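Local coordinates for protein gluconokinase (Sinorhizobium meliloti, PDB 3T61) that probably phosphorylates D-gluconate with ATP, giving 6-phospho-D-gluconate and ADP, as a kinase of the GntK/GntV family, at residues Y44-G49 against V90-A95; F116-E121 against T157-V162. All coordinates share one frame; numbering follows the deposited sequence.

Contact 1: Y44-G49 against V90-A95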
loop_
_atom_site.group_PDB
_atom_site.type_symbol
_atom_site.label_atom_id
_atom_site.label_comp_id
_atom_site.label_asym_id
_atom_site.label_seq_id
_atom_site.Cartn_x
_atom_site.Cartn_y
_atom_site.Cartn_z
ATOM N N TYR A 44 21.257 -8.749 -10.855
ATOM C CA TYR A 44 20.783 -8.963 -9.494
ATOM C C TYR A 44 19.268 -8.943 -9.528
ATOM O O TYR A 44 18.662 -8.362 -10.431
ATOM C CB TYR A 44 21.218 -7.844 -8.542
ATOM C CG TYR A 44 22.703 -7.585 -8.420
ATOM C CD1 TYR A 44 23.650 -8.539 -8.806
ATOM C CD2 TYR A 44 23.160 -6.384 -7.877
ATOM C CE1 TYR A 44 25.017 -8.290 -8.652
ATOM C CE2 TYR A 44 24.507 -6.132 -7.717
ATOM C CZ TYR A 44 25.433 -7.082 -8.105
ATOM O OH TYR A 44 26.769 -6.805 -7.936
ATOM N N PRO A 45 18.628 -9.587 -8.548
ATOM C CA PRO A 45 17.168 -9.559 -8.561
ATOM C C PRO A 45 16.708 -8.233 -7.946
ATOM O O PRO A 45 17.410 -7.634 -7.123
ATOM C CB PRO A 45 16.795 -10.766 -7.710
ATOM C CG PRO A 45 17.899 -10.814 -6.712
ATOM C CD PRO A 45 19.131 -10.543 -7.547
ATOM N N PHE A 46 15.543 -7.763 -8.366
ATOM C CA PHE A 46 15.009 -6.520 -7.836
ATOM C C PHE A 46 13.853 -6.820 -6.901
ATOM O O PHE A 46 12.997 -7.649 -7.204
ATOM C CB PHE A 46 14.500 -5.624 -8.967
ATOM C CG PHE A 46 13.737 -4.417 -8.485
ATOM C CD1 PHE A 46 14.392 -3.375 -7.847
ATOM C CD2 PHE A 46 12.361 -4.344 -8.639
ATOM C CE1 PHE A 46 13.687 -2.273 -7.371
ATOM C CE2 PHE A 46 11.640 -3.243 -8.165
ATOM C CZ PHE A 46 12.306 -2.207 -7.529
ATOM N N ILE A 47 13.834 -6.149 -5.762
ATOM C CA ILE A 47 12.751 -6.313 -4.817
ATOM C C ILE A 47 12.095 -4.955 -4.620
ATOM O O ILE A 47 12.774 -3.967 -4.329
ATOM C CB ILE A 47 13.246 -6.824 -3.439
ATOM C CG1 ILE A 47 13.745 -8.270 -3.565
ATOM C CG2 ILE A 47 12.107 -6.727 -2.416
ATOM C CD1 ILE A 47 14.468 -8.784 -2.339
ATOM N N GLU A 48 10.778 -4.893 -4.796
ATOM C CA GLU A 48 10.085 -3.639 -4.580
ATOM C C GLU A 48 9.792 -3.499 -3.093
ATOM O O GLU A 48 9.037 -4.289 -2.527
ATOM C CB GLU A 48 8.781 -3.578 -5.370
ATOM C CG GLU A 48 8.097 -2.230 -5.222
ATOM C CD GLU A 48 7.268 -1.857 -6.430
ATOM O OE1 GLU A 48 7.803 -1.935 -7.561
ATOM O OE2 GLU A 48 6.091 -1.480 -6.247
ATOM N N GLY A 49 10.397 -2.492 -2.469
ATOM C CA GLY A 49 10.200 -2.264 -1.048
ATOM C C GLY A 49 8.752 -2.167 -0.593
ATOM O O GLY A 49 8.400 -2.701 0.458
ATOM N N VAL A 90 18.879 -5.633 -5.242
ATOM C CA VAL A 90 18.573 -4.221 -5.424
ATOM C C VAL A 90 17.175 -4.003 -4.861
ATOM O O VAL A 90 16.222 -4.638 -5.306
ATOM C CB VAL A 90 18.565 -3.813 -6.903
ATOM C CG1 VAL A 90 18.224 -2.346 -7.010
ATOM C CG2 VAL A 90 19.915 -4.112 -7.546
ATOM N N VAL A 91 17.046 -3.109 -3.887
ATOM C CA VAL A 91 15.745 -2.856 -3.281
ATOM C C VAL A 91 15.326 -1.398 -3.302
ATOM O O VAL A 91 16.099 -0.521 -2.936
ATOM C CB VAL A 91 15.704 -3.299 -1.788
ATOM C CG1 VAL A 91 14.320 -3.023 -1.205
ATOM C CG2 VAL A 91 16.054 -4.778 -1.659
ATOM N N SER A 92 14.088 -1.151 -3.720
ATOM C CA SER A 92 13.554 0.195 -3.725
ATOM C C SER A 92 13.002 0.457 -2.315
ATOM O O SER A 92 12.210 -0.318 -1.782
ATOM C CB SER A 92 12.449 0.338 -4.783
ATOM O OG SER A 92 11.376 -0.564 -4.568
ATOM N N CYS A 93 13.444 1.551 -1.713
ATOM C CA CYS A 93 13.022 1.916 -0.380
ATOM C C CYS A 93 13.312 3.396 -0.168
ATOM O O CYS A 93 14.460 3.820 -0.237
ATOM C CB CYS A 93 13.784 1.066 0.648
ATOM S SG CYS A 93 13.473 1.530 2.344
ATOM N N SER A 94 12.267 4.176 0.092
ATOM C CA SER A 94 12.403 5.615 0.298
ATOM C C SER A 94 13.545 5.990 1.246
ATOM O O SER A 94 14.261 6.963 0.990
ATOM C CB SER A 94 11.073 6.201 0.790
ATOM O OG SER A 94 10.526 5.441 1.839
ATOM N N ALA A 95 13.698 5.236 2.339
ATOM C CA ALA A 95 14.779 5.446 3.313
ATOM C C ALA A 95 15.045 6.913 3.629
ATOM O O ALA A 95 16.198 7.365 3.642
ATOM C CB ALA A 95 16.055 4.794 2.788
#
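At one margin of the parallel sheet, edge strand 46-48 lies beside strand 90-92, with Phe46 level with Val90 and Ile47 with Val91. Three nearly straight backbone bonds join them. Val90 N gives to Pro45 O, Ile47 N to Val90 O at 2.9 Å, and Ser92 N to Ile47 O at 3.2 Å. The Phe46 ring leans forward along its strand and toward strand 90-92, because its CG stands anti to the backbone N (chi1 171°). Its CD1 lies 4.1 Å from Val90 CG1, and its CZ reaches Ser92 OG at 3.5 Å. On this face Phe46 and Val90 also pack on Ala39 of helix 31-42, the helix that begins at the end of the probable P-loop of this kinase fold. On the opposite face Ile47 CB meets Val91 CG2 at 3.9 Å, next to helix 69-83. Tyr44 turns a ring edge to Val90, with Tyr44 CD2 4.0 Å from Val90 CG2, while its hydroxyl is bonded to Phe17 O. Further along, Ser92 OG accepts a hydrogen bond from Gly49 N at 3.0 Å, somewhat bent at 152°. Nearby, Glu48 lies against Ser32 and forms a salt bridge with Arg59 of the second subunit.

Contact 2: F116-E121 against T157-V162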
loop_
_atom_site.group_PDB
_atom_site.type_symbol
_atom_site.label_atom_id
_atom_site.label_comp_id
_atom_site.label_asym_id
_atom_site.label_seq_id
_atom_site.Cartn_x
_atom_site.Cartn_y
_atom_site.Cartn_z
ATOM N N PHE A 116 20.408 7.800 -4.479
ATOM C CA PHE A 116 19.453 8.835 -4.075
ATOM C C PHE A 116 18.866 9.611 -5.260
ATOM O O PHE A 116 19.540 10.441 -5.868
ATOM C CB PHE A 116 20.141 9.798 -3.093
ATOM C CG PHE A 116 19.308 11.004 -2.705
ATOM C CD1 PHE A 116 17.949 10.871 -2.412
ATOM C CD2 PHE A 116 19.898 12.272 -2.606
ATOM C CE1 PHE A 116 17.186 11.975 -2.019
ATOM C CE2 PHE A 116 19.145 13.390 -2.213
ATOM C CZ PHE A 116 17.784 13.245 -1.920
ATOM N N LEU A 117 17.608 9.320 -5.589
ATOM C CA LEU A 117 16.916 10.002 -6.679
ATOM C C LEU A 117 16.301 11.248 -6.064
ATOM O O LEU A 117 15.561 11.148 -5.097
ATOM C CB LEU A 117 15.815 9.113 -7.251
ATOM C CG LEU A 117 16.255 7.762 -7.808
ATOM C CD1 LEU A 117 15.024 6.991 -8.252
ATOM C CD2 LEU A 117 17.263 7.953 -8.967
ATOM N N HIS A 118 16.587 12.414 -6.635
ATOM C CA HIS A 118 16.077 13.654 -6.073
ATOM C C HIS A 118 15.712 14.748 -7.093
ATOM O O HIS A 118 16.240 14.812 -8.215
ATOM C CB HIS A 118 17.111 14.210 -5.097
ATOM C CG HIS A 118 18.373 14.654 -5.765
ATOM N ND1 HIS A 118 18.618 15.973 -6.086
ATOM C CD2 HIS A 118 19.421 13.947 -6.255
ATOM C CE1 HIS A 118 19.762 16.059 -6.743
ATOM N NE2 HIS A 118 20.270 14.844 -6.862
ATOM N N GLY A 119 14.806 15.616 -6.662
ATOM C CA GLY A 119 14.355 16.718 -7.488
ATOM C C GLY A 119 13.519 17.604 -6.596
ATOM O O GLY A 119 13.178 17.206 -5.480
ATOM N N SER A 120 13.198 18.800 -7.072
ATOM C CA SER A 120 12.388 19.735 -6.301
ATOM C C SER A 120 10.942 19.287 -6.371
ATOM O O SER A 120 10.574 18.486 -7.223
ATOM C CB SER A 120 12.496 21.145 -6.886
ATOM O OG SER A 120 11.965 21.160 -8.205
ATOM N N GLU A 121 10.121 19.825 -5.479
ATOM C CA GLU A 121 8.707 19.479 -5.458
ATOM C C GLU A 121 8.078 19.654 -6.833
ATOM O O GLU A 121 7.323 18.795 -7.298
ATOM C CB GLU A 121 7.950 20.360 -4.459
ATOM C CG GLU A 121 6.475 19.991 -4.366
ATOM C CD GLU A 121 5.689 20.872 -3.420
ATOM O OE1 GLU A 121 6.066 20.982 -2.232
ATOM O OE2 GLU A 121 4.677 21.447 -3.868
ATOM N N THR A 157 27.123 6.521 -1.230
ATOM C CA THR A 157 25.875 7.108 -1.700
ATOM C C THR A 157 26.062 7.858 -3.021
ATOM O O THR A 157 26.919 8.735 -3.135
ATOM C CB THR A 157 25.310 8.096 -0.656
ATOM O OG1 THR A 157 25.170 7.430 0.604
ATOM C CG2 THR A 157 23.951 8.628 -1.094
ATOM N N VAL A 158 25.252 7.502 -4.011
ATOM C CA VAL A 158 25.282 8.132 -5.321
ATOM C C VAL A 158 23.969 8.906 -5.487
ATOM O O VAL A 158 22.876 8.335 -5.364
ATOM C CB VAL A 158 25.395 7.075 -6.440
ATOM C CG1 VAL A 158 25.461 7.741 -7.806
ATOM C CG2 VAL A 158 26.620 6.220 -6.210
ATOM N N ALA A 159 24.077 10.209 -5.739
ATOM C CA ALA A 159 22.901 11.055 -5.913
ATOM C C ALA A 159 22.689 11.343 -7.386
ATOM O O ALA A 159 23.648 11.616 -8.116
ATOM C CB ALA A 159 23.066 12.368 -5.137
ATOM N N VAL A 160 21.437 11.268 -7.829
ATOM C CA VAL A 160 21.115 11.529 -9.232
ATOM C C VAL A 160 19.853 12.378 -9.319
ATOM O O VAL A 160 18.834 12.036 -8.716
ATOM C CB VAL A 160 20.884 10.223 -10.011
ATOM C CG1 VAL A 160 20.699 10.534 -11.499
ATOM C CG2 VAL A 160 22.055 9.279 -9.803
ATOM N N ASP A 161 19.931 13.487 -10.057
ATOM C CA ASP A 161 18.784 14.380 -10.215
ATOM C C ASP A 161 17.843 13.739 -11.228
ATOM O O ASP A 161 18.289 13.126 -12.186
ATOM C CB ASP A 161 19.241 15.757 -10.711
ATOM C CG ASP A 161 18.211 16.836 -10.457
ATOM O OD1 ASP A 161 17.165 16.837 -11.133
ATOM O OD2 ASP A 161 18.439 17.676 -9.565
ATOM N N VAL A 162 16.540 13.876 -11.020
ATOM C CA VAL A 162 15.574 13.246 -11.918
ATOM C C VAL A 162 15.083 14.087 -13.101
ATOM O O VAL A 162 14.336 13.589 -13.949
ATOM C CB VAL A 162 14.341 12.749 -11.122
ATOM C CG1 VAL A 162 14.784 11.796 -10.036
ATOM C CG2 VAL A 162 13.596 13.926 -10.539
#
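A chi1 of 67° sets His118 CG between its backbone N and carbonyl carbon and so folds the imidazole across strand 157-161, against Asp161. Asp161 CG is anti to its own N (chi1 -161°), and its carboxylate reaches the ring from the CE1 side. Asp161 CA lies over one ring face, 4.0 Å from the centroid of the His118 ring, in a CH-pi contact. The ring and carboxylate planes are 73° apart. OD2 of Asp161 comes within 3.5 Å of His118 CE1, whereas OD1 accepts a bond from Ala163 N. On its other flank the ring crosses the backbone, with His118 CD2 3.2 Å from Val160 O. An alanine in place of His118 would probably leave Asp161 CA without its aromatic cover and open a gap beside the Val160 carbonyl. Phe116 CD2 touches Ala159 CB at 4.1 Å on the same side of the sheet, and His118 CB rests over one face of the Phe116 ring, toward its rim. Leu117 and Val160 point to the opposite side, where both pack on Ile169 of helix 166-187. There Leu117 CB also meets Val162 CG1 at 4.0 Å. Four backbone bonds tie the strands. Phe116 N gives to Val158 O at 2.7 Å, Val160 N to Phe116 O, His118 N to Val160 O, and Val162 N to His118 O at 3.0 Å. Past Gly119, Ser120 is the N-cap of helix 121-132. This outermost strand closes a parallel sheet of order 2-3-1-4-5 with helices packed on it, consistent with the alpha/beta fold of P-loop kinases.

Overall arrangement
Contacts 1 and 2 are the two ends of one five-stranded parallel sheet. Its order is 46-48, 90-92, 21-24, 113-118, 157-161, so strand 21-24 is the link between them. Val91 bonds to its backbone on one side and Leu117 on the other. The contact centres are 16 Å apart and their nearest atoms about 6 Å. Strand 21-24 leads into the probable P-loop around Gly25, Lys31 and Ser32. The side chains of Ser92 and Leu117 each lie about 6 Å from a bound phosphate, probably from the crystallisation liquor. The side chains of Glu48 and Leu117 touch residues of this probable P-loop, so both contacts border the likely phosphate-binding region. Contact 1 also reaches the second subunit through Glu48.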